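Local coordinates for lipoxygenase (Cyanothece sp., PDB 5EK8), which probably adds molecular oxygen to polyunsaturated fatty acids as a non-heme iron 9R-lipoxygenase that carries a PLAT domain, at residues R443-D448 and Y452-N457; Y249-V254 and A295-K300; E31-K36 and G189-A194. All coordinates share one frame; numbering follows the deposited sequence.

Contact 1: residues R443-D448 and Y452-N457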
ATOM      1  N   ARG A 443       8.072   2.982 -17.418  1.00 36.31           N
ATOM      2  CA  ARG A 443       8.930   3.880 -18.190  1.00 41.93           C
ATOM      3  C   ARG A 443      10.058   3.127 -18.891  1.00 48.13           C
ATOM      4  O   ARG A 443      10.410   2.018 -18.496  1.00 56.64           O
ATOM      5  CB  ARG A 443       9.519   4.958 -17.278  1.00 40.97           C
ATOM      6  CG  ARG A 443      10.493   4.408 -16.238  1.00 45.10           C
ATOM      7  CD  ARG A 443      10.666   5.355 -15.054  1.00 44.82           C
ATOM      8  NE  ARG A 443       9.439   5.487 -14.271  1.00 42.50           N
ATOM      9  CZ  ARG A 443       9.334   6.212 -13.160  1.00 41.55           C
ATOM     10  NH1 ARG A 443      10.384   6.873 -12.692  1.00 39.67           N
ATOM     11  NH2 ARG A 443       8.178   6.272 -12.510  1.00 40.76           N
ATOM     12  N   GLN A 444      10.623   3.732 -19.930  1.00 49.87           N
ATOM     13  CA  GLN A 444      11.761   3.142 -20.629  1.00 54.08           C
ATOM     14  C   GLN A 444      13.078   3.768 -20.162  1.00 57.72           C
ATOM     15  O   GLN A 444      13.102   4.928 -19.742  1.00 57.35           O
ATOM     16  CB  GLN A 444      11.598   3.301 -22.142  1.00 55.48           C
ATOM     17  CG  GLN A 444      10.463   2.478 -22.721  1.00 58.22           C
ATOM     18  CD  GLN A 444      10.598   1.000 -22.403  1.00 60.50           C
ATOM     19  OE1 GLN A 444      11.700   0.451 -22.395  1.00 62.94           O
ATOM     20  NE2 GLN A 444       9.473   0.349 -22.130  1.00 59.32           N
ATOM     21  N   PRO A 445      14.176   2.993 -20.222  1.00 57.88           N
ATOM     22  CA  PRO A 445      15.483   3.453 -19.742  1.00 49.71           C
ATOM     23  C   PRO A 445      16.035   4.632 -20.532  1.00 47.95           C
ATOM     24  O   PRO A 445      16.215   4.522 -21.743  1.00 51.18           O
ATOM     25  CB  PRO A 445      16.376   2.220 -19.921  1.00 49.76           C
ATOM     26  CG  PRO A 445      15.438   1.066 -19.958  1.00 53.33           C
ATOM     27  CD  PRO A 445      14.224   1.584 -20.652  1.00 58.34           C
ATOM     28  N   ILE A 446      16.295   5.742 -19.849  1.00 45.20           N
ATOM     29  CA  ILE A 446      16.969   6.875 -20.464  1.00 47.85           C
ATOM     30  C   ILE A 446      18.396   6.510 -20.864  1.00 54.03           C
ATOM     31  O   ILE A 446      18.854   6.866 -21.949  1.00 58.30           O
ATOM     32  CB  ILE A 446      17.023   8.090 -19.521  1.00 46.05           C
ATOM     33  CG1 ILE A 446      15.632   8.429 -18.987  1.00 43.18           C
ATOM     34  CG2 ILE A 446      17.641   9.286 -20.229  1.00 47.41           C
ATOM     35  CD1 ILE A 446      15.604   9.702 -18.174  1.00 41.31           C
ATOM     36  N   CYS A 447      19.093   5.800 -19.978  1.00 54.19           N
ATOM     37  CA  CYS A 447      20.482   5.419 -20.216  1.00 53.82           C
ATOM     38  C   CYS A 447      20.842   4.104 -19.524  1.00 57.75           C
ATOM     39  O   CYS A 447      19.999   3.484 -18.877  1.00 59.92           O
ATOM     40  CB  CYS A 447      21.418   6.529 -19.744  1.00 49.95           C
ATOM     41  SG  CYS A 447      21.166   7.006 -18.023  1.00 67.27           S
ATOM     42  N   ASP A 448      22.097   3.687 -19.662  1.00 59.97           N
ATOM     43  CA  ASP A 448      22.567   2.433 -19.074  1.00 60.44           C
ATOM     44  C   ASP A 448      22.534   2.451 -17.549  1.00 57.36           C
ATOM     45  O   ASP A 448      22.300   1.420 -16.921  1.00 57.64           O
ATOM     46  CB  ASP A 448      23.983   2.118 -19.559  1.00 64.07           C
ATOM     47  CG  ASP A 448      23.993   1.455 -20.918  1.00 68.59           C
ATOM     48  OD1 ASP A 448      23.074   0.651 -21.180  1.00 70.19           O
ATOM     49  OD2 ASP A 448      24.911   1.737 -21.718  1.00 71.15           O
ATOM     50  N   TYR A 452      16.483   1.537 -12.470  1.00 47.44           N
ATOM     51  CA  TYR A 452      15.085   1.284 -12.153  1.00 49.47           C
ATOM     52  C   TYR A 452      14.266   0.916 -13.388  1.00 51.17           C
ATOM     53  O   TYR A 452      13.412   0.040 -13.331  1.00 52.75           O
ATOM     54  CB  TYR A 452      14.417   2.477 -11.467  1.00 49.16           C
ATOM     55  CG  TYR A 452      12.934   2.217 -11.382  1.00 50.27           C
ATOM     56  CD1 TYR A 452      12.434   1.271 -10.495  1.00 53.23           C
ATOM     57  CD2 TYR A 452      12.040   2.852 -12.242  1.00 48.46           C
ATOM     58  CE1 TYR A 452      11.087   0.990 -10.442  1.00 54.70           C
ATOM     59  CE2 TYR A 452      10.687   2.573 -12.194  1.00 45.49           C
ATOM     60  CZ  TYR A 452      10.221   1.642 -11.294  1.00 48.59           C
ATOM     61  OH  TYR A 452       8.882   1.353 -11.235  1.00 50.75           O
ATOM     62  N   ALA A 453      14.510   1.602 -14.497  1.00 50.23           N
ATOM     63  CA  ALA A 453      13.748   1.351 -15.712  1.00 49.70           C
ATOM     64  C   ALA A 453      14.007  -0.052 -16.245  1.00 52.46           C
ATOM     65  O   ALA A 453      13.072  -0.783 -16.576  1.00 55.42           O
ATOM     66  CB  ALA A 453      14.080   2.384 -16.761  1.00 49.72           C
ATOM     67  N   LYS A 454      15.282  -0.422 -16.321  1.00 52.34           N
ATOM     68  CA  LYS A 454      15.669  -1.766 -16.737  1.00 54.26           C
ATOM     69  C   LYS A 454      14.982  -2.816 -15.858  1.00 52.51           C
ATOM     70  O   LYS A 454      14.312  -3.735 -16.360  1.00 52.69           O
ATOM     71  CB  LYS A 454      17.194  -1.923 -16.676  1.00 55.16           C
ATOM     72  CG  LYS A 454      17.953  -1.009 -17.638  1.00 59.25           C
ATOM     73  CD  LYS A 454      19.386  -0.766 -17.175  1.00 65.74           C
ATOM     74  CE  LYS A 454      20.397  -1.596 -17.952  1.00 70.01           C
ATOM     75  NZ  LYS A 454      20.538  -1.126 -19.360  1.00 72.52           N
ATOM     76  N   ALA A 455      15.139  -2.655 -14.546  1.00 47.96           N
ATOM     77  CA  ALA A 455      14.533  -3.559 -13.570  1.00 47.86           C
ATOM     78  C   ALA A 455      13.026  -3.705 -13.774  1.00 51.15           C
ATOM     79  O   ALA A 455      12.494  -4.818 -13.866  1.00 52.75           O
ATOM     80  CB  ALA A 455      14.820  -3.065 -12.167  1.00 43.20           C
ATOM     81  N   ALA A 456      12.356  -2.562 -13.862  1.00 52.44           N
ATOM     82  CA  ALA A 456      10.908  -2.491 -14.001  1.00 51.19           C
ATOM     83  C   ALA A 456      10.419  -3.165 -15.277  1.00 53.98           C
ATOM     84  O   ALA A 456       9.434  -3.897 -15.253  1.00 54.13           O
ATOM     85  CB  ALA A 456      10.450  -1.040 -13.964  1.00 48.56           C
ATOM     86  N   ASN A 457      11.107  -2.929 -16.388  1.00 55.47           N
ATOM     87  CA  ASN A 457      10.707  -3.542 -17.652  1.00 57.08           C
ATOM     88  C   ASN A 457      10.917  -5.055 -17.657  1.00 58.97           C
ATOM     89  O   ASN A 457      10.067  -5.805 -18.154  1.00 60.94           O
ATOM     90  CB  ASN A 457      11.458  -2.902 -18.817  1.00 58.13           C
ATOM     91  CG  ASN A 457      10.717  -1.714 -19.400  1.00 60.28           C
ATOM     92  OD1 ASN A 457       9.792  -1.878 -20.200  1.00 62.00           O
ATOM     93  ND2 ASN A 457      11.114  -0.511 -18.999  1.00 58.62           N
TER

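Contact 2: residues Y249-V254 and A295-K300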
ATOM      1  N   TYR A 249      26.411  10.735  -7.761  1.00 46.77           N
ATOM      2  CA  TYR A 249      25.483  10.074  -6.859  1.00 45.47           C
ATOM      3  C   TYR A 249      24.132  10.781  -6.860  1.00 44.97           C
ATOM      4  O   TYR A 249      23.089  10.135  -6.758  1.00 41.13           O
ATOM      5  CB  TYR A 249      26.055  10.015  -5.440  1.00 45.58           C
ATOM      6  CG  TYR A 249      25.269   9.100  -4.535  1.00 41.68           C
ATOM      7  CD1 TYR A 249      25.331   7.720  -4.694  1.00 39.01           C
ATOM      8  CD2 TYR A 249      24.449   9.612  -3.537  1.00 40.11           C
ATOM      9  CE1 TYR A 249      24.602   6.875  -3.884  1.00 42.67           C
ATOM     10  CE2 TYR A 249      23.717   8.778  -2.720  1.00 44.16           C
ATOM     11  CZ  TYR A 249      23.794   7.408  -2.896  1.00 47.86           C
ATOM     12  OH  TYR A 249      23.065   6.572  -2.078  1.00 53.37           O
ATOM     13  N   PHE A 250      24.165  12.108  -6.974  1.00 48.20           N
ATOM     14  CA  PHE A 250      22.951  12.910  -7.072  1.00 48.32           C
ATOM     15  C   PHE A 250      22.101  12.441  -8.246  1.00 50.03           C
ATOM     16  O   PHE A 250      20.898  12.189  -8.101  1.00 53.90           O
ATOM     17  CB  PHE A 250      23.300  14.392  -7.224  1.00 46.69           C
ATOM     18  CG  PHE A 250      22.105  15.291  -7.369  1.00 48.86           C
ATOM     19  CD1 PHE A 250      21.748  15.798  -8.609  1.00 46.04           C
ATOM     20  CD2 PHE A 250      21.344  15.639  -6.264  1.00 50.54           C
ATOM     21  CE1 PHE A 250      20.654  16.636  -8.744  1.00 46.05           C
ATOM     22  CE2 PHE A 250      20.246  16.476  -6.394  1.00 49.04           C
ATOM     23  CZ  PHE A 250      19.901  16.974  -7.635  1.00 45.52           C
ATOM     24  N   VAL A 251      22.747  12.307  -9.399  1.00 46.93           N
ATOM     25  CA  VAL A 251      22.083  11.836 -10.610  1.00 46.29           C
ATOM     26  C   VAL A 251      21.589  10.404 -10.447  1.00 43.82           C
ATOM     27  O   VAL A 251      20.432  10.094 -10.764  1.00 37.97           O
ATOM     28  CB  VAL A 251      23.025  11.916 -11.827  1.00 43.06           C
ATOM     29  CG1 VAL A 251      22.443  11.154 -13.008  1.00 41.16           C
ATOM     30  CG2 VAL A 251      23.288  13.365 -12.187  1.00 41.07           C
ATOM     31  N   LEU A 252      22.466   9.538  -9.947  1.00 46.82           N
ATOM     32  CA  LEU A 252      22.107   8.139  -9.736  1.00 47.51           C
ATOM     33  C   LEU A 252      20.854   7.988  -8.872  1.00 48.94           C
ATOM     34  O   LEU A 252      20.001   7.152  -9.156  1.00 51.31           O
ATOM     35  CB  LEU A 252      23.269   7.375  -9.103  1.00 48.04           C
ATOM     36  CG  LEU A 252      24.361   6.943 -10.077  1.00 47.80           C
ATOM     37  CD1 LEU A 252      25.466   6.226  -9.341  1.00 45.77           C
ATOM     38  CD2 LEU A 252      23.781   6.062 -11.177  1.00 46.45           C
ATOM     39  N   ARG A 253      20.737   8.806  -7.830  1.00 46.66           N
ATOM     40  CA  ARG A 253      19.605   8.685  -6.915  1.00 45.49           C
ATOM     41  C   ARG A 253      18.372   9.391  -7.454  1.00 49.24           C
ATOM     42  O   ARG A 253      17.245   9.042  -7.100  1.00 49.99           O
ATOM     43  CB  ARG A 253      19.964   9.226  -5.532  1.00 45.36           C
ATOM     44  CG  ARG A 253      21.076   8.445  -4.852  1.00 48.16           C
ATOM     45  CD  ARG A 253      20.901   6.938  -5.030  1.00 44.75           C
ATOM     46  NE  ARG A 253      19.843   6.397  -4.180  1.00 43.92           N
ATOM     47  CZ  ARG A 253      19.467   5.121  -4.171  1.00 41.06           C
ATOM     48  NH1 ARG A 253      18.498   4.715  -3.361  1.00 35.93           N
ATOM     49  NH2 ARG A 253      20.059   4.251  -4.976  1.00 43.94           N
ATOM     50  N   VAL A 254      18.581  10.389  -8.306  1.00 52.65           N
ATOM     51  CA  VAL A 254      17.461  10.986  -9.017  1.00 50.43           C
ATOM     52  C   VAL A 254      16.824   9.926  -9.912  1.00 52.35           C
ATOM     53  O   VAL A 254      15.598   9.811  -9.994  1.00 48.14           O
ATOM     54  CB  VAL A 254      17.898  12.202  -9.856  1.00 49.26           C
ATOM     55  CG1 VAL A 254      16.885  12.496 -10.955  1.00 48.40           C
ATOM     56  CG2 VAL A 254      18.084  13.419  -8.961  1.00 47.06           C
ATOM     57  N   ALA A 295      15.427  20.764 -11.139  1.00 44.60           N
ATOM     58  CA  ALA A 295      16.779  20.311 -11.451  1.00 45.20           C
ATOM     59  C   ALA A 295      16.901  20.017 -12.931  1.00 50.77           C
ATOM     60  O   ALA A 295      16.076  19.321 -13.497  1.00 56.13           O
ATOM     61  CB  ALA A 295      17.145  19.082 -10.634  1.00 39.44           C
ATOM     62  N   TYR A 296      17.939  20.555 -13.549  1.00 49.30           N
ATOM     63  CA  TYR A 296      18.172  20.379 -14.969  1.00 47.39           C
ATOM     64  C   TYR A 296      19.368  19.465 -15.170  1.00 50.69           C
ATOM     65  O   TYR A 296      20.362  19.552 -14.444  1.00 44.71           O
ATOM     66  CB  TYR A 296      18.400  21.728 -15.647  1.00 45.71           C
ATOM     67  CG  TYR A 296      17.224  22.670 -15.545  1.00 49.93           C
ATOM     68  CD1 TYR A 296      16.386  22.883 -16.633  1.00 51.40           C
ATOM     69  CD2 TYR A 296      16.946  23.343 -14.362  1.00 50.54           C
ATOM     70  CE1 TYR A 296      15.307  23.744 -16.549  1.00 51.58           C
ATOM     71  CE2 TYR A 296      15.869  24.201 -14.261  1.00 51.78           C
ATOM     72  CZ  TYR A 296      15.051  24.404 -15.360  1.00 54.08           C
ATOM     73  OH  TYR A 296      13.974  25.264 -15.262  1.00 51.24           O
ATOM     74  N   PHE A 297      19.264  18.582 -16.156  1.00 54.57           N
ATOM     75  CA  PHE A 297      20.326  17.629 -16.454  1.00 50.28           C
ATOM     76  C   PHE A 297      20.598  17.623 -17.949  1.00 52.20           C
ATOM     77  O   PHE A 297      19.745  18.007 -18.736  1.00 54.63           O
ATOM     78  CB  PHE A 297      19.949  16.222 -15.984  1.00 42.97           C
ATOM     79  CG  PHE A 297      19.442  16.168 -14.570  1.00 41.93           C
ATOM     80  CD1 PHE A 297      20.306  15.898 -13.519  1.00 43.04           C
ATOM     81  CD2 PHE A 297      18.102  16.390 -14.290  1.00 44.16           C
ATOM     82  CE1 PHE A 297      19.842  15.846 -12.218  1.00 43.08           C
ATOM     83  CE2 PHE A 297      17.632  16.341 -12.989  1.00 46.44           C
ATOM     84  CZ  PHE A 297      18.505  16.066 -11.951  1.00 45.56           C
ATOM     85  N   VAL A 298      21.794  17.207 -18.338  1.00 55.12           N
ATOM     86  CA  VAL A 298      22.095  17.033 -19.749  1.00 56.78           C
ATOM     87  C   VAL A 298      22.547  15.591 -19.973  1.00 58.88           C
ATOM     88  O   VAL A 298      23.114  14.962 -19.078  1.00 57.54           O
ATOM     89  CB  VAL A 298      23.176  18.029 -20.238  1.00 57.93           C
ATOM     90  CG1 VAL A 298      24.548  17.702 -19.610  1.00 51.04           C
ATOM     91  CG2 VAL A 298      23.246  18.042 -21.763  1.00 37.68           C
ATOM     92  N   LEU A 299      22.266  15.061 -21.156  1.00 58.62           N
ATOM     93  CA  LEU A 299      22.668  13.705 -21.499  1.00 56.62           C
ATOM     94  C   LEU A 299      23.844  13.742 -22.464  1.00 62.11           C
ATOM     95  O   LEU A 299      23.717  14.205 -23.598  1.00 65.08           O
ATOM     96  CB  LEU A 299      21.499  12.934 -22.108  1.00 53.42           C
ATOM     97  CG  LEU A 299      21.767  11.478 -22.494  1.00 52.19           C
ATOM     98  CD1 LEU A 299      21.917  10.608 -21.255  1.00 53.31           C
ATOM     99  CD2 LEU A 299      20.661  10.956 -23.397  1.00 46.66           C
ATOM    100  N   LYS A 300      24.995  13.264 -22.005  1.00 66.27           N
ATOM    101  CA  LYS A 300      26.195  13.253 -22.829  1.00 67.59           C
ATOM    102  C   LYS A 300      26.807  11.861 -22.832  1.00 66.77           C
ATOM    103  O   LYS A 300      27.300  11.391 -21.808  1.00 73.85           O
ATOM    104  CB  LYS A 300      27.201  14.291 -22.325  1.00 73.10           C
ATOM    105  CG  LYS A 300      27.755  15.199 -23.414  1.00 82.32           C
ATOM    106  CD  LYS A 300      27.976  16.623 -22.908  0.98 87.33           C
ATOM    107  CE  LYS A 300      28.920  16.661 -21.715  1.00 90.04           C
ATOM    108  NZ  LYS A 300      29.110  18.045 -21.185  1.00 91.90           N
TER

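Contact 3: residues E31-K36 and G189-A194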
ATOM      1  N   GLU A  31      -0.433 -15.787  18.745  1.00 68.48           N
ATOM      2  CA  GLU A  31      -0.578 -17.090  18.108  1.00 67.97           C
ATOM      3  C   GLU A  31      -1.974 -17.671  18.311  1.00 62.36           C
ATOM      4  O   GLU A  31      -2.553 -18.262  17.394  1.00 60.08           O
ATOM      5  CB  GLU A  31       0.483 -18.058  18.639  1.00 71.58           C
ATOM      6  CG  GLU A  31       1.894 -17.747  18.161  1.00 81.15           C
ATOM      7  CD  GLU A  31       2.945 -18.669  18.766  1.00 90.81           C
ATOM      8  OE1 GLU A  31       2.890 -18.930  19.988  1.00 91.77           O
ATOM      9  OE2 GLU A  31       3.829 -19.135  18.016  1.00 97.58           O
ATOM     10  N   GLU A  32      -2.523 -17.496  19.507  1.00 60.70           N
ATOM     11  CA  GLU A  32      -3.840 -18.049  19.776  1.00 66.18           C
ATOM     12  C   GLU A  32      -4.912 -17.242  19.057  1.00 70.86           C
ATOM     13  O   GLU A  32      -5.845 -17.818  18.504  1.00 72.66           O
ATOM     14  CB  GLU A  32      -4.097 -18.124  21.279  1.00 70.69           C
ATOM     15  CG  GLU A  32      -3.503 -19.393  21.882  1.00 78.62           C
ATOM     16  CD  GLU A  32      -3.466 -19.393  23.395  1.00 81.09           C
ATOM     17  OE1 GLU A  32      -4.111 -18.519  24.012  1.00 86.50           O
ATOM     18  OE2 GLU A  32      -2.784 -20.275  23.962  1.00 73.46           O
ATOM     19  N   LYS A  33      -4.748 -15.920  19.026  1.00 71.44           N
ATOM     20  CA  LYS A  33      -5.616 -15.050  18.232  1.00 66.00           C
ATOM     21  C   LYS A  33      -5.677 -15.534  16.793  1.00 62.39           C
ATOM     22  O   LYS A  33      -6.742 -15.563  16.177  1.00 67.00           O
ATOM     23  CB  LYS A  33      -5.117 -13.605  18.275  1.00 69.16           C
ATOM     24  CG  LYS A  33      -6.026 -12.590  17.594  1.00 72.56           C
ATOM     25  CD  LYS A  33      -5.419 -11.196  17.708  1.00 78.26           C
ATOM     26  CE  LYS A  33      -6.439 -10.097  17.439  1.00 84.64           C
ATOM     27  NZ  LYS A  33      -5.947  -8.753  17.869  1.00 84.17           N
ATOM     28  N   ALA A  34      -4.520 -15.919  16.267  1.00 57.91           N
ATOM     29  CA  ALA A  34      -4.440 -16.477  14.924  1.00 61.43           C
ATOM     30  C   ALA A  34      -5.153 -17.820  14.816  1.00 65.94           C
ATOM     31  O   ALA A  34      -5.799 -18.103  13.806  1.00 70.76           O
ATOM     32  CB  ALA A  34      -2.996 -16.627  14.509  1.00 62.16           C
ATOM     33  N   GLU A  35      -5.033 -18.645  15.851  1.00 68.82           N
ATOM     34  CA  GLU A  35      -5.576 -19.999  15.787  1.00 71.14           C
ATOM     35  C   GLU A  35      -7.103 -20.041  15.921  1.00 65.61           C
ATOM     36  O   GLU A  35      -7.741 -20.932  15.363  1.00 61.96           O
ATOM     37  CB  GLU A  35      -4.928 -20.887  16.859  1.00 80.47           C
ATOM     38  CG  GLU A  35      -5.736 -21.042  18.144  1.00 91.50           C
ATOM     39  CD  GLU A  35      -5.062 -21.947  19.162  1.00 98.45           C
ATOM     40  OE1 GLU A  35      -4.073 -22.621  18.799  1.00 99.53           O
ATOM     41  OE2 GLU A  35      -5.523 -21.980  20.326  1.00100.20           O
ATOM     42  N   LYS A  36      -7.690 -19.088  16.644  1.00 64.96           N
ATOM     43  CA  LYS A  36      -9.137 -19.101  16.871  1.00 68.97           C
ATOM     44  C   LYS A  36      -9.905 -18.657  15.627  1.00 71.15           C
ATOM     45  O   LYS A  36     -11.058 -19.036  15.424  1.00 70.63           O
ATOM     46  CB  LYS A  36      -9.528 -18.195  18.044  1.00 72.63           C
ATOM     47  CG  LYS A  36      -8.641 -18.278  19.270  1.00 78.41           C
ATOM     48  CD  LYS A  36      -9.039 -19.380  20.236  1.00 82.78           C
ATOM     49  CE  LYS A  36      -8.362 -19.160  21.586  1.00 84.16           C
ATOM     50  NZ  LYS A  36      -8.942 -19.996  22.671  1.00 86.46           N
ATOM     51  N   GLY A 189       3.977 -14.225  11.653  1.00 56.19           N
ATOM     52  CA  GLY A 189       5.358 -13.884  11.366  1.00 57.87           C
ATOM     53  C   GLY A 189       5.547 -12.393  11.168  1.00 57.16           C
ATOM     54  O   GLY A 189       6.420 -11.786  11.783  1.00 59.00           O
ATOM     55  N   ARG A 190       4.723 -11.814  10.299  1.00 54.31           N
ATOM     56  CA  ARG A 190       4.713 -10.376  10.040  1.00 51.74           C
ATOM     57  C   ARG A 190       4.559  -9.582  11.342  1.00 50.85           C
ATOM     58  O   ARG A 190       5.289  -8.611  11.591  1.00 52.46           O
ATOM     59  CB  ARG A 190       3.588 -10.049   9.045  1.00 51.81           C
ATOM     60  CG  ARG A 190       3.146  -8.599   8.978  1.00 50.29           C
ATOM     61  CD  ARG A 190       4.275  -7.671   8.562  1.00 48.38           C
ATOM     62  NE  ARG A 190       3.853  -6.272   8.548  1.00 41.96           N
ATOM     63  CZ  ARG A 190       3.523  -5.576   9.634  1.00 44.70           C
ATOM     64  NH1 ARG A 190       3.153  -4.307   9.525  1.00 41.04           N
ATOM     65  NH2 ARG A 190       3.559  -6.143  10.834  1.00 51.65           N
ATOM     66  N   LYS A 191       3.624 -10.023  12.182  1.00 49.23           N
ATOM     67  CA  LYS A 191       3.422  -9.436  13.504  1.00 45.07           C
ATOM     68  C   LYS A 191       4.682  -9.514  14.371  1.00 43.54           C
ATOM     69  O   LYS A 191       5.121  -8.512  14.941  1.00 43.78           O
ATOM     70  CB  LYS A 191       2.264 -10.133  14.222  1.00 43.26           C
ATOM     71  CG  LYS A 191       0.896  -9.902  13.606  1.00 44.33           C
ATOM     72  CD  LYS A 191      -0.204 -10.177  14.621  1.00 42.25           C
ATOM     73  CE  LYS A 191      -1.593  -9.874  14.056  1.00 36.98           C
ATOM     74  NZ  LYS A 191      -2.666 -10.009  15.102  1.00 35.12           N
ATOM     75  N   PHE A 192       5.259 -10.710  14.459  1.00 42.62           N
ATOM     76  CA  PHE A 192       6.441 -10.946  15.282  1.00 45.42           C
ATOM     77  C   PHE A 192       7.626 -10.087  14.849  1.00 47.96           C
ATOM     78  O   PHE A 192       8.296  -9.474  15.682  1.00 45.83           O
ATOM     79  CB  PHE A 192       6.829 -12.423  15.241  1.00 46.78           C
ATOM     80  CG  PHE A 192       5.908 -13.313  16.021  1.00 52.42           C
ATOM     81  CD1 PHE A 192       5.025 -12.779  16.944  1.00 56.75           C
ATOM     82  CD2 PHE A 192       5.927 -14.683  15.836  1.00 55.06           C
ATOM     83  CE1 PHE A 192       4.174 -13.599  17.666  1.00 57.99           C
ATOM     84  CE2 PHE A 192       5.081 -15.509  16.557  1.00 56.27           C
ATOM     85  CZ  PHE A 192       4.205 -14.967  17.474  1.00 56.09           C
ATOM     86  N   GLN A 193       7.877 -10.044  13.544  1.00 51.09           N
ATOM     87  CA  GLN A 193       8.931  -9.193  13.001  1.00 52.38           C
ATOM     88  C   GLN A 193       8.676  -7.733  13.356  1.00 51.32           C
ATOM     89  O   GLN A 193       9.596  -7.008  13.759  1.00 51.33           O
ATOM     90  CB  GLN A 193       9.038  -9.349  11.484  1.00 50.66           C
ATOM     91  CG  GLN A 193       9.628 -10.666  11.038  1.00 55.73           C
ATOM     92  CD  GLN A 193      10.292 -10.558   9.684  1.00 61.75           C
ATOM     93  OE1 GLN A 193      10.501  -9.455   9.173  1.00 59.15           O
ATOM     94  NE2 GLN A 193      10.629 -11.703   9.089  1.00 65.78           N
ATOM     95  N   ALA A 194       7.425  -7.309  13.218  1.00 51.61           N
ATOM     96  CA  ALA A 194       7.081  -5.930  13.543  1.00 58.76           C
ATOM     97  C   ALA A 194       7.435  -5.599  14.989  1.00 56.18           C
ATOM     98  O   ALA A 194       8.167  -4.640  15.259  1.00 50.78           O
ATOM     99  CB  ALA A 194       5.603  -5.671  13.289  1.00 60.70           C
TER

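Contact 1: residues R443-D448 and Y452-N457
The loop entering helix 451-473 turns back along that helix's first turns, laying R443, Q444 and P445 against Y452, A453 and N457. The amide of N457 carries the polar part. Its ND2 reaches A453 O one turn back (3.1 Å) from above the carbonyl plane, while N457 N approaches that oxygen from the opposite face. N457 ND2 also lies 2.7 Å from R443 O, a weak bond because the N-H...O angle is only 129°. At the other end of the amide, N457 OD1 accepts from Q444 NE2 at 3.0 Å, with the two amide planes turned 49° apart. With the N457 amide cut back to an alanine, Q444 NE2 is likely to lose its acceptor across the contact, R443 O its weak donor, and the Q444 amide to be set free to turn.

P445 sits on the helix with its ring, P445 CG lying 3.7 Å from A453 CB. This is loop-on-helix packing in the helical body of the lipoxygenase, near the iron centre but not in it: Y452, whose ring meets W572 edge-to-face, has its side chain about 10 Å from that of the iron ligand H570. Y452 CE2 lies over one face of the R443 guanidinium, 3.8 Å from R443 NE, and R443 CD comes in at the tyrosine edge. A bend at chi3 (66°) turns R443 past the ring, and P260 O and E520 hold its polar end. Nearer solvent, D448 OD1 and K454 NZ form a long salt bridge of 3.6 Å.

Contact 2: residues Y249-V254 and A295-K300
F250 makes the first contact of helix 249-254 with strand 295-300, its CE1 lying 3.7 Å from F297 CE1. The approach is to the edge of the F297 ring, near its plane, and the two side chains cross at about a right angle. A chi1 of 178° sets the F250 ring beside F297, CG lying opposite the backbone N; the ring also meets F346 and touches K343 and R347 of helix 337-377, the helix that supplies the iron ligands H359 and H364. One residue on, V251 offers CG2 to F297 CD1 at 4.1 Å, alongside the phenylalanine, and it also rests on L304 and P306 of the neighbouring strand 303-313.

The backbone geometry is that of a helix laid across an antiparallel sheet: the segment axes approach to 11.3 Å with their directions 98° apart, and strand 291-300 runs between strands 303-313 and 272-277. V254, a turn beyond F250, completes the hydrophobic cluster. Both of its methyl branches, CG1 and CG2, stand 4.0 Å from F297 CZ, and CG2 lies in addition over one face of the F250 ring, offset toward its rim.

Contact 3: residues E31-K36 and G189-A194
The backbones of segments 31-36 and 189-194, on helices 24-36 and 188-214, stay well apart, the nearest CA atoms, those of E31 and G189, being 9.5 Å from each other, so the contact is made by side chains alone. F192 bridges the gap. The edge of its ring meets the aliphatic part of E31, with F192 CZ 3.7 Å from E31 CG. The carboxylate plane stands 62° from the ring plane, and E31 OE2 comes only to 4.1 Å from F192 CE2. Beyond this pair, F192 packs on R27 and I30 of the same helix 24-36.

A second touch joins two lysines that cross at about a right angle, K191 NZ lying 4.0 Å from K33 CD. K33 has CG anti to the backbone N (chi1 -174°) and an extended chain, which carries its end out to K191. The ammonium groups are close as well, K33 NZ to K191 NZ being 4.5 Å. A salt bridge from K191 NZ to D185 probably offsets this like-charge proximity. R190, next in sequence to K191, bonds to N667 O beside the iron ligand I668. The sparse contact at the surface is helix-helix packing between an N-terminal helix, which precedes the strands consistent with the PLAT beta domain, and helix 188-214, which follows them.

How the contacts relate
Along the chain the contacts close one after another: contact 3, then contact 2, then contact 1. Contacts 1 and 2 are neighbours, with centres 15 Å apart and nearest atoms about 4 Å apart. They do not touch directly, but N256 of helix 247-256 bonds to Y452 N, so the helix of contact 2 is tied to the start of helix 451-473. Contact 3 lies on the opposite side of the chain's centre, its own centre 38 Å from that of contact 1 and 45 Å from that of contact 2. Of the two neighbours, only contact 2 involves the antiparallel sheet, through strand 291-300, while contact 3 packs helix 24-36 on helix 188-214.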